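Local coordinates for protein diaminopimelate decarboxylase (Helicobacter pylori, PDB 2QGH) that catalyses the pyridoxal-5'-phosphate-dependent decarboxylation of meso-diaminopimelate to L-lysine, the last step of bacterial lysine biosynthesis, at residues A[133-144]-A[186-197]. Residues are numbered along the deposited sequence; the frame is centred on the assembly and turned at random.
Sequences FMELKTIETIAQ and EMFLWAKKSAFL
W190 enters a hole formed by F133, L136, K137 and E140, and F133 points its CZ edge at the indole face. This pair is T-shaped: the F133 ring and the five-membered ring of W190 have centroids 4.9 Å apart and planes at 86°. M187 CG lies over a face of the F133 ring, 3.6 Å from its centroid, a CH-pi contact. K137 adds an off-centre CH-pi contact, its CG 4.2 Å from the centroid of the W190 six-membered ring. Deeper in, L136 CG meets L197 CD1 at 3.8 Å. Beyond the end of helix 181-193, F196 receives Q144 CG over one ring face, 3.5 Å from the centroid.

S194 OG donates to E140 OE1 at 2.5 Å, so short that its exact length is doubtful. E140 reaches it with CG anti to its backbone N (chi1 -171°) and an extended chain. S194 OG also accepts from F196 N at 3.1 Å, an ST turn leading toward strand 197-203.

The segment axes approach to 10.7 Å and run nearly parallel, 10° apart, as neighbouring outer helices of the TIM-type (beta/alpha)8 barrel, following adjacent strands 127-130 and 150-155. Beneath them, L136 touches I152 and M187 touches V130 and I154. Apolar contacts thus run the whole length, first helix to helix, then helix to F196 and L197, with the S194 hydroxyl probably adding a polar link.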
loop_
_atom_site.group_PDB
_atom_site.type_symbol
_atom_site.label_atom_id
_atom_site.label_comp_id
_atom_site.label_asym_id
_atom_site.label_seq_id
_atom_site.Cartn_x
_atom_site.Cartn_y
_atom_site.Cartn_z
ATOM N N PHE A 133 -24.278 -15.381 -6.400
ATOM C CA PHE A 133 -25.691 -15.668 -6.228
ATOM C C PHE A 133 -26.119 -15.281 -4.812
ATOM O O PHE A 133 -27.230 -14.798 -4.612
ATOM C CB PHE A 133 -25.963 -17.155 -6.488
ATOM C CG PHE A 133 -27.364 -17.454 -6.969
ATOM C CD1 PHE A 133 -27.633 -18.633 -7.662
ATOM C CD2 PHE A 133 -28.410 -16.560 -6.749
ATOM C CE1 PHE A 133 -28.922 -18.912 -8.136
ATOM C CE2 PHE A 133 -29.701 -16.833 -7.218
ATOM C CZ PHE A 133 -29.953 -18.008 -7.912
ATOM N N MET A 134 -25.232 -15.479 -3.837
ATOM C CA MET A 134 -25.541 -15.133 -2.452
ATOM C C MET A 134 -25.676 -13.618 -2.299
ATOM O O MET A 134 -26.404 -13.139 -1.437
ATOM C CB MET A 134 -24.461 -15.668 -1.495
ATOM C CG MET A 134 -24.863 -15.583 -0.013
ATOM S SD MET A 134 -23.646 -16.223 1.190
ATOM C CE MET A 134 -23.661 -18.012 0.759
ATOM N N GLU A 135 -24.971 -12.861 -3.136
ATOM C CA GLU A 135 -25.064 -11.405 -3.092
ATOM C C GLU A 135 -26.440 -11.008 -3.621
ATOM O O GLU A 135 -27.085 -10.110 -3.097
ATOM C CB GLU A 135 -23.997 -10.758 -3.982
ATOM C CG GLU A 135 -23.866 -9.248 -3.794
ATOM C CD GLU A 135 -23.301 -8.543 -5.024
ATOM O OE1 GLU A 135 -22.454 -9.143 -5.721
ATOM O OE2 GLU A 135 -23.696 -7.381 -5.283
ATOM N N LEU A 136 -26.874 -11.681 -4.680
ATOM C CA LEU A 136 -28.163 -11.412 -5.295
ATOM C C LEU A 136 -29.300 -11.644 -4.298
ATOM O O LEU A 136 -30.251 -10.866 -4.237
ATOM C CB LEU A 136 -28.353 -12.310 -6.520
ATOM C CG LEU A 136 -29.504 -11.970 -7.474
ATOM C CD1 LEU A 136 -29.199 -10.675 -8.223
ATOM C CD2 LEU A 136 -29.698 -13.114 -8.460
ATOM N N LYS A 137 -29.201 -12.718 -3.524
ATOM C CA LYS A 137 -30.225 -13.036 -2.533
ATOM C C LYS A 137 -30.179 -12.024 -1.393
ATOM O O LYS A 137 -31.205 -11.688 -0.799
ATOM C CB LYS A 137 -30.009 -14.450 -1.981
ATOM C CG LYS A 137 -30.299 -15.562 -2.981
ATOM C CD LYS A 137 -29.906 -16.921 -2.416
ATOM C CE LYS A 137 -30.380 -18.070 -3.301
ATOM N NZ LYS A 137 -31.835 -18.353 -3.130
ATOM N N THR A 138 -28.979 -11.542 -1.093
ATOM C CA THR A 138 -28.794 -10.572 -0.029
ATOM C C THR A 138 -29.437 -9.253 -0.427
ATOM O O THR A 138 -30.144 -8.628 0.368
ATOM C CB THR A 138 -27.304 -10.359 0.254
ATOM O OG1 THR A 138 -26.711 -11.619 0.588
ATOM C CG2 THR A 138 -27.109 -9.399 1.410
ATOM N N ILE A 139 -29.194 -8.836 -1.663
ATOM C CA ILE A 139 -29.758 -7.597 -2.175
ATOM C C ILE A 139 -31.285 -7.686 -2.173
ATOM O O ILE A 139 -31.977 -6.734 -1.793
ATOM C CB ILE A 139 -29.269 -7.327 -3.609
ATOM C CG1 ILE A 139 -27.749 -7.148 -3.612
ATOM C CG2 ILE A 139 -29.957 -6.093 -4.173
ATOM C CD1 ILE A 139 -27.130 -7.073 -5.008
ATOM N N GLU A 140 -31.806 -8.836 -2.595
ATOM C CA GLU A 140 -33.245 -9.041 -2.643
ATOM C C GLU A 140 -33.885 -8.838 -1.282
ATOM O O GLU A 140 -34.904 -8.154 -1.157
ATOM C CB GLU A 140 -33.581 -10.449 -3.128
ATOM C CG GLU A 140 -35.061 -10.629 -3.398
ATOM C CD GLU A 140 -35.435 -12.066 -3.645
ATOM O OE1 GLU A 140 -36.521 -12.318 -4.210
ATOM O OE2 GLU A 140 -34.643 -12.947 -3.260
ATOM N N THR A 141 -33.295 -9.449 -0.262
ATOM C CA THR A 141 -33.821 -9.330 1.090
ATOM C C THR A 141 -33.851 -7.877 1.549
ATOM O O THR A 141 -34.804 -7.439 2.197
ATOM C CB THR A 141 -32.970 -10.147 2.082
ATOM O OG1 THR A 141 -33.032 -11.533 1.731
ATOM C CG2 THR A 141 -33.482 -9.968 3.502
ATOM N N ILE A 142 -32.803 -7.128 1.218
ATOM C CA ILE A 142 -32.725 -5.734 1.627
ATOM C C ILE A 142 -33.686 -4.875 0.812
ATOM O O ILE A 142 -34.339 -3.987 1.351
ATOM C CB ILE A 142 -31.279 -5.190 1.494
ATOM C CG1 ILE A 142 -30.352 -5.950 2.456
ATOM C CG2 ILE A 142 -31.245 -3.694 1.816
ATOM C CD1 ILE A 142 -28.906 -5.498 2.417
ATOM N N ALA A 143 -33.783 -5.151 -0.483
ATOM C CA ALA A 143 -34.677 -4.390 -1.345
ATOM C C ALA A 143 -36.113 -4.606 -0.876
ATOM O O ALA A 143 -36.921 -3.672 -0.821
ATOM C CB ALA A 143 -34.524 -4.847 -2.788
ATOM N N GLN A 144 -36.412 -5.848 -0.527
ATOM C CA GLN A 144 -37.737 -6.202 -0.071
ATOM C C GLN A 144 -38.137 -5.429 1.174
ATOM O O GLN A 144 -39.270 -4.958 1.281
ATOM C CB GLN A 144 -37.803 -7.693 0.211
ATOM C CG GLN A 144 -39.193 -8.175 0.559
ATOM C CD GLN A 144 -39.278 -9.677 0.648
ATOM O OE1 GLN A 144 -40.367 -10.237 0.720
ATOM N NE2 GLN A 144 -38.127 -10.343 0.642
ATOM N N GLU A 186 -28.898 -18.974 -14.476
ATOM C CA GLU A 186 -29.760 -19.301 -13.356
ATOM C C GLU A 186 -30.043 -18.062 -12.504
ATOM O O GLU A 186 -31.189 -17.803 -12.133
ATOM C CB GLU A 186 -29.112 -20.399 -12.510
ATOM C CG GLU A 186 -30.009 -20.927 -11.408
ATOM C CD GLU A 186 -29.355 -22.020 -10.582
ATOM O OE1 GLU A 186 -29.973 -22.446 -9.582
ATOM O OE2 GLU A 186 -28.228 -22.448 -10.930
ATOM N N MET A 187 -28.998 -17.295 -12.207
ATOM C CA MET A 187 -29.141 -16.085 -11.403
ATOM C C MET A 187 -30.107 -15.099 -12.063
ATOM O O MET A 187 -30.956 -14.498 -11.399
ATOM C CB MET A 187 -27.770 -15.429 -11.192
ATOM C CG MET A 187 -26.902 -16.121 -10.149
ATOM S SD MET A 187 -25.186 -15.544 -10.098
ATOM C CE MET A 187 -25.398 -13.911 -9.311
ATOM N N PHE A 188 -29.978 -14.942 -13.374
ATOM C CA PHE A 188 -30.847 -14.039 -14.113
ATOM C C PHE A 188 -32.311 -14.451 -14.001
ATOM O O PHE A 188 -33.178 -13.629 -13.697
ATOM C CB PHE A 188 -30.441 -14.005 -15.588
ATOM C CG PHE A 188 -29.581 -12.833 -15.956
ATOM C CD1 PHE A 188 -28.243 -13.012 -16.294
ATOM C CD2 PHE A 188 -30.115 -11.548 -15.987
ATOM C CE1 PHE A 188 -27.449 -11.927 -16.661
ATOM C CE2 PHE A 188 -29.332 -10.454 -16.352
ATOM C CZ PHE A 188 -27.999 -10.643 -16.690
ATOM N N LEU A 189 -32.589 -15.723 -14.263
ATOM C CA LEU A 189 -33.955 -16.221 -14.183
ATOM C C LEU A 189 -34.494 -15.923 -12.792
ATOM O O LEU A 189 -35.651 -15.544 -12.627
ATOM C CB LEU A 189 -33.988 -17.730 -14.456
ATOM C CG LEU A 189 -33.531 -18.126 -15.864
ATOM C CD1 LEU A 189 -33.458 -19.639 -15.998
ATOM C CD2 LEU A 189 -34.494 -17.536 -16.881
ATOM N N TRP A 190 -33.622 -16.075 -11.800
ATOM C CA TRP A 190 -33.971 -15.842 -10.407
ATOM C C TRP A 190 -34.356 -14.393 -10.134
ATOM O O TRP A 190 -35.294 -14.123 -9.381
ATOM C CB TRP A 190 -32.795 -16.217 -9.522
ATOM C CG TRP A 190 -33.204 -16.736 -8.206
ATOM C CD1 TRP A 190 -33.542 -18.026 -7.903
ATOM C CD2 TRP A 190 -33.316 -15.992 -6.995
ATOM N NE1 TRP A 190 -33.854 -18.131 -6.569
ATOM C CE2 TRP A 190 -33.723 -16.896 -5.987
ATOM C CE3 TRP A 190 -33.112 -14.651 -6.660
ATOM C CZ2 TRP A 190 -33.927 -16.501 -4.666
ATOM C CZ3 TRP A 190 -33.312 -14.257 -5.350
ATOM C CH2 TRP A 190 -33.716 -15.183 -4.365
ATOM N N ALA A 191 -33.622 -13.462 -10.738
ATOM C CA ALA A 191 -33.898 -12.043 -10.551
ATOM C C ALA A 191 -35.170 -11.650 -11.299
ATOM O O ALA A 191 -35.847 -10.697 -10.925
ATOM C CB ALA A 191 -32.715 -11.201 -11.040
ATOM N N LYS A 192 -35.489 -12.389 -12.356
ATOM C CA LYS A 192 -36.688 -12.113 -13.144
ATOM C C LYS A 192 -37.939 -12.442 -12.326
ATOM O O LYS A 192 -38.854 -11.632 -12.234
ATOM C CB LYS A 192 -36.666 -12.942 -14.435
ATOM C CG LYS A 192 -37.839 -12.718 -15.370
ATOM C CD LYS A 192 -37.699 -13.605 -16.606
ATOM C CE LYS A 192 -38.862 -13.447 -17.577
ATOM N NZ LYS A 192 -40.123 -14.068 -17.073
ATOM N N LYS A 193 -37.956 -13.630 -11.728
ATOM C CA LYS A 193 -39.079 -14.092 -10.909
ATOM C C LYS A 193 -39.302 -13.211 -9.679
ATOM O O LYS A 193 -40.440 -12.939 -9.294
ATOM C CB LYS A 193 -38.837 -15.528 -10.431
ATOM C CG LYS A 193 -38.463 -16.515 -11.519
ATOM C CD LYS A 193 -38.355 -17.942 -10.970
ATOM C CE LYS A 193 -37.189 -18.116 -9.977
ATOM N NZ LYS A 193 -37.385 -17.424 -8.661
ATOM N N SER A 194 -38.211 -12.776 -9.058
ATOM C CA SER A 194 -38.298 -11.944 -7.867
ATOM C C SER A 194 -39.015 -10.633 -8.143
ATOM O O SER A 194 -38.875 -10.049 -9.213
ATOM C CB SER A 194 -36.900 -11.661 -7.315
ATOM O OG SER A 194 -36.982 -10.836 -6.166
ATOM N N ALA A 195 -39.784 -10.177 -7.162
ATOM C CA ALA A 195 -40.534 -8.936 -7.278
ATOM C C ALA A 195 -39.678 -7.782 -6.776
ATOM O O ALA A 195 -40.063 -6.609 -6.872
ATOM C CB ALA A 195 -41.818 -9.034 -6.457
ATOM N N PHE A 196 -38.505 -8.117 -6.245
ATOM C CA PHE A 196 -37.622 -7.097 -5.707
ATOM C C PHE A 196 -36.305 -6.947 -6.449
ATOM O O PHE A 196 -35.395 -6.260 -5.988
ATOM C CB PHE A 196 -37.389 -7.374 -4.222
ATOM C CG PHE A 196 -38.659 -7.605 -3.465
ATOM C CD1 PHE A 196 -39.184 -8.889 -3.341
ATOM C CD2 PHE A 196 -39.373 -6.530 -2.940
ATOM C CE1 PHE A 196 -40.408 -9.102 -2.705
ATOM C CE2 PHE A 196 -40.597 -6.730 -2.304
ATOM C CZ PHE A 196 -41.116 -8.017 -2.185
ATOM N N LEU A 197 -36.213 -7.585 -7.606
ATOM C CA LEU A 197 -35.021 -7.496 -8.426
ATOM C C LEU A 197 -35.473 -7.217 -9.843
ATOM O O LEU A 197 -36.543 -7.647 -10.249
ATOM C CB LEU A 197 -34.228 -8.804 -8.385
ATOM C CG LEU A 197 -33.682 -9.218 -7.015
ATOM C CD1 LEU A 197 -33.015 -10.580 -7.129
ATOM C CD2 LEU A 197 -32.702 -8.175 -6.511
#